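Side-chain contact in probable arylamine n-acetyl transferase (Mycobacterium abscessus, PDB 4GUZ), which probably transfers an acetyl group from acetyl coenzyme A to arylamines: residues D16-F21 and L44-E49. Sequence-based numbering, arbitrary orientation.
Sequences DEYLAF and LNIKWE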
ATOM      1  N   ASP A  16      -4.724  20.565  -1.941  1.00 29.97           N
ATOM      2  CA  ASP A  16      -3.433  21.257  -2.134  1.00 29.17           C
ATOM      3  C   ASP A  16      -2.370  20.730  -1.190  1.00 30.30           C
ATOM      4  O   ASP A  16      -1.216  20.598  -1.583  1.00 28.36           O
ATOM      5  CB  ASP A  16      -3.569  22.783  -1.939  1.00 32.09           C
ATOM      6  CG  ASP A  16      -4.428  23.499  -2.969  1.00 45.73           C
ATOM      7  OD1 ASP A  16      -4.453  23.052  -4.142  1.00 46.17           O
ATOM      8  OD2 ASP A  16      -5.037  24.534  -2.615  1.00 52.72           O
ATOM      9  N   GLU A  17      -2.761  20.448   0.058  1.00 27.72           N
ATOM     10  CA  GLU A  17      -1.876  19.927   1.100  1.00 27.95           C
ATOM     11  C   GLU A  17      -1.344  18.538   0.721  1.00 29.89           C
ATOM     12  O   GLU A  17      -0.155  18.264   0.890  1.00 27.09           O
ATOM     13  CB  GLU A  17      -2.630  19.862   2.421  1.00 29.46           C
ATOM     14  CG  GLU A  17      -1.716  19.737   3.622  1.00 35.32           C
ATOM     15  CD  GLU A  17      -2.408  19.444   4.935  1.00 48.30           C
ATOM     16  OE1 GLU A  17      -3.639  19.657   5.052  1.00 34.67           O
ATOM     17  OE2 GLU A  17      -1.693  19.022   5.868  1.00 45.73           O
ATOM     18  N   TYR A  18      -2.231  17.677   0.207  1.00 27.20           N
ATOM     19  CA  TYR A  18      -1.852  16.330  -0.211  1.00 25.72           C
ATOM     20  C   TYR A  18      -0.861  16.411  -1.367  1.00 28.74           C
ATOM     21  O   TYR A  18       0.155  15.717  -1.334  1.00 28.15           O
ATOM     22  CB  TYR A  18      -3.096  15.482  -0.594  1.00 24.75           C
ATOM     23  CG  TYR A  18      -2.725  14.181  -1.285  1.00 23.60           C
ATOM     24  CD1 TYR A  18      -2.504  13.018  -0.551  1.00 24.62           C
ATOM     25  CD2 TYR A  18      -2.514  14.135  -2.661  1.00 23.90           C
ATOM     26  CE1 TYR A  18      -2.098  11.839  -1.172  1.00 25.07           C
ATOM     27  CE2 TYR A  18      -2.077  12.970  -3.288  1.00 24.88           C
ATOM     28  CZ  TYR A  18      -1.905  11.815  -2.541  1.00 28.87           C
ATOM     29  OH  TYR A  18      -1.496  10.660  -3.151  1.00 29.69           O
ATOM     30  N   LEU A  19      -1.156  17.246  -2.387  1.00 25.76           N
ATOM     31  CA  LEU A  19      -0.312  17.353  -3.582  1.00 25.83           C
ATOM     32  C   LEU A  19       1.064  17.932  -3.264  1.00 30.19           C
ATOM     33  O   LEU A  19       2.047  17.490  -3.851  1.00 29.75           O
ATOM     34  CB  LEU A  19      -0.999  18.154  -4.695  1.00 26.29           C
ATOM     35  CG  LEU A  19      -2.310  17.540  -5.223  1.00 31.10           C
ATOM     36  CD1 LEU A  19      -3.051  18.518  -6.154  1.00 30.88           C
ATOM     37  CD2 LEU A  19      -2.066  16.218  -5.940  1.00 31.92           C
ATOM     38  N   ALA A  20       1.143  18.884  -2.319  1.00 27.87           N
ATOM     39  CA  ALA A  20       2.417  19.464  -1.906  1.00 27.67           C
ATOM     40  C   ALA A  20       3.258  18.397  -1.186  1.00 30.25           C
ATOM     41  O   ALA A  20       4.457  18.287  -1.440  1.00 29.92           O
ATOM     42  CB  ALA A  20       2.181  20.665  -0.995  1.00 28.63           C
ATOM     43  N   PHE A  21       2.601  17.577  -0.335  1.00 26.52           N
ATOM     44  CA  PHE A  21       3.237  16.498   0.428  1.00 25.71           C
ATOM     45  C   PHE A  21       3.863  15.436  -0.482  1.00 28.86           C
ATOM     46  O   PHE A  21       4.954  14.956  -0.187  1.00 27.51           O
ATOM     47  CB  PHE A  21       2.226  15.817   1.361  1.00 26.94           C
ATOM     48  CG  PHE A  21       2.880  14.905   2.376  1.00 28.09           C
ATOM     49  CD1 PHE A  21       3.298  15.397   3.610  1.00 30.46           C
ATOM     50  CD2 PHE A  21       3.072  13.552   2.103  1.00 28.41           C
ATOM     51  CE1 PHE A  21       3.900  14.554   4.547  1.00 30.37           C
ATOM     52  CE2 PHE A  21       3.682  12.712   3.041  1.00 30.19           C
ATOM     53  CZ  PHE A  21       4.085  13.221   4.258  1.00 28.46           C
ATOM     54  N   LEU A  44       6.272   7.138  -3.067  1.00 17.27           N
ATOM     55  CA  LEU A  44       7.540   7.602  -2.512  1.00 17.63           C
ATOM     56  C   LEU A  44       7.422   8.373  -1.176  1.00 22.19           C
ATOM     57  O   LEU A  44       8.318   8.249  -0.342  1.00 21.47           O
ATOM     58  CB  LEU A  44       8.271   8.490  -3.531  1.00 17.78           C
ATOM     59  CG  LEU A  44       8.948   7.757  -4.690  1.00 24.16           C
ATOM     60  CD1 LEU A  44       9.488   8.743  -5.720  1.00 24.90           C
ATOM     61  CD2 LEU A  44      10.046   6.804  -4.195  1.00 27.06           C
ATOM     62  N   ASN A  45       6.334   9.128  -0.956  1.00 19.44           N
ATOM     63  CA  ASN A  45       6.249   9.992   0.227  1.00 18.63           C
ATOM     64  C   ASN A  45       5.265   9.544   1.329  1.00 21.28           C
ATOM     65  O   ASN A  45       5.538   9.789   2.507  1.00 19.55           O
ATOM     66  CB  ASN A  45       5.886  11.401  -0.219  1.00 18.47           C
ATOM     67  CG  ASN A  45       6.947  12.006  -1.109  1.00 34.58           C
ATOM     68  OD1 ASN A  45       8.017  12.404  -0.648  1.00 31.04           O
ATOM     69  ND2 ASN A  45       6.684  12.075  -2.402  1.00 19.74           N
ATOM     70  N   ILE A  46       4.132   8.915   0.981  1.00 17.87           N
ATOM     71  CA  ILE A  46       3.199   8.471   2.038  1.00 15.76           C
ATOM     72  C   ILE A  46       3.824   7.261   2.700  1.00 18.98           C
ATOM     73  O   ILE A  46       4.178   6.304   2.021  1.00 18.83           O
ATOM     74  CB  ILE A  46       1.764   8.187   1.517  1.00 17.81           C
ATOM     75  CG1 ILE A  46       1.194   9.366   0.657  1.00 18.27           C
ATOM     76  CG2 ILE A  46       0.832   7.798   2.672  1.00 17.65           C
ATOM     77  CD1 ILE A  46       0.790  10.656   1.422  1.00 21.80           C
ATOM     78  N   LYS A  47       3.968   7.315   4.031  1.00 16.42           N
ATOM     79  CA  LYS A  47       4.668   6.278   4.775  1.00 15.45           C
ATOM     80  C   LYS A  47       3.821   5.038   4.917  1.00 18.40           C
ATOM     81  O   LYS A  47       2.591   5.118   4.823  1.00 18.61           O
ATOM     82  CB  LYS A  47       5.153   6.825   6.119  1.00 17.45           C
ATOM     83  CG  LYS A  47       6.337   7.778   5.979  1.00 27.72           C
ATOM     84  CD  LYS A  47       6.439   8.742   7.151  1.00 30.68           C
ATOM     85  CE  LYS A  47       7.576   9.733   7.022  1.00 44.06           C
ATOM     86  NZ  LYS A  47       7.436  10.634   5.845  1.00 58.85           N
ATOM     87  N   TRP A  48       4.473   3.879   5.095  1.00 15.35           N
ATOM     88  CA  TRP A  48       3.760   2.603   5.180  1.00 13.91           C
ATOM     89  C   TRP A  48       4.098   1.898   6.473  1.00 17.73           C
ATOM     90  O   TRP A  48       5.258   1.608   6.733  1.00 16.08           O
ATOM     91  CB  TRP A  48       4.061   1.704   3.969  1.00 12.53           C
ATOM     92  CG  TRP A  48       3.014   0.638   3.737  1.00 13.69           C
ATOM     93  CD1 TRP A  48       2.036   0.655   2.792  1.00 16.07           C
ATOM     94  CD2 TRP A  48       2.793  -0.552   4.525  1.00 13.71           C
ATOM     95  NE1 TRP A  48       1.273  -0.487   2.877  1.00 15.36           N
ATOM     96  CE2 TRP A  48       1.675  -1.215   3.974  1.00 16.68           C
ATOM     97  CE3 TRP A  48       3.435  -1.128   5.640  1.00 15.27           C
ATOM     98  CZ2 TRP A  48       1.199  -2.429   4.480  1.00 16.66           C
ATOM     99  CZ3 TRP A  48       2.935  -2.311   6.168  1.00 16.51           C
ATOM    100  CH2 TRP A  48       1.844  -2.960   5.577  1.00 17.20           C
ATOM    101  N   GLU A  49       3.077   1.627   7.295  1.00 16.35           N
ATOM    102  CA  GLU A  49       3.223   0.950   8.592  1.00 16.10           C
ATOM    103  C   GLU A  49       1.863   0.497   9.118  1.00 19.46           C
ATOM    104  O   GLU A  49       0.834   0.991   8.661  1.00 19.20           O
ATOM    105  CB  GLU A  49       3.923   1.868   9.614  1.00 17.65           C
ATOM    106  CG  GLU A  49       3.247   3.217   9.724  1.00 26.28           C
ATOM    107  CD  GLU A  49       2.877   3.691  11.113  1.00 29.97           C
ATOM    108  OE1 GLU A  49       2.271   2.909  11.877  1.00 25.20           O
ATOM    109  OE2 GLU A  49       3.149   4.874  11.414  1.00 20.85           O
TER
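Ile46 pushes its CD1 methyl between two aromatic rings on one flank of helix 15-21. Ile46 CD1 lies 3.7 Å from Phe21 CD2 and 4.1 Å from Tyr18 CE1, meeting both rings obliquely. Both rings swing off the helix with CG anti to the backbone N (chi1 169° in Tyr18, -168° in Phe21), which brings the ring ends close to Asn45 and Ile46. Tyr18 and Ile46 form the buried side: Leu71 of helix 63-72 touches both, and Phe21 as well, and Leu85, Phe86 and Val89 of helix 79-92 back the Tyr18 ring, whose hydroxyl is hydrogen-bonded to His42 ND1. The Phe21 and Asn45 side is only partly buried, though the contact is close there. Here the carbonyl O of Asn45 meets the edge of the Phe21 ring near its plane, 3.5 Å from CE2, where the slightly positive C-H edge probably suits an oxygen. Asn45 CB rests 3.7 Å from the carbonyl O of Phe21, while its amide ND2 turns back to Gly41 O within its own helix. Ile46 leaves helical geometry just where helix 32-45 ends. The contact thus packs helix 15-21 against the exit of helix 32-45, within the N-terminal helical bundle characteristic of arylamine N-acetyltransferases.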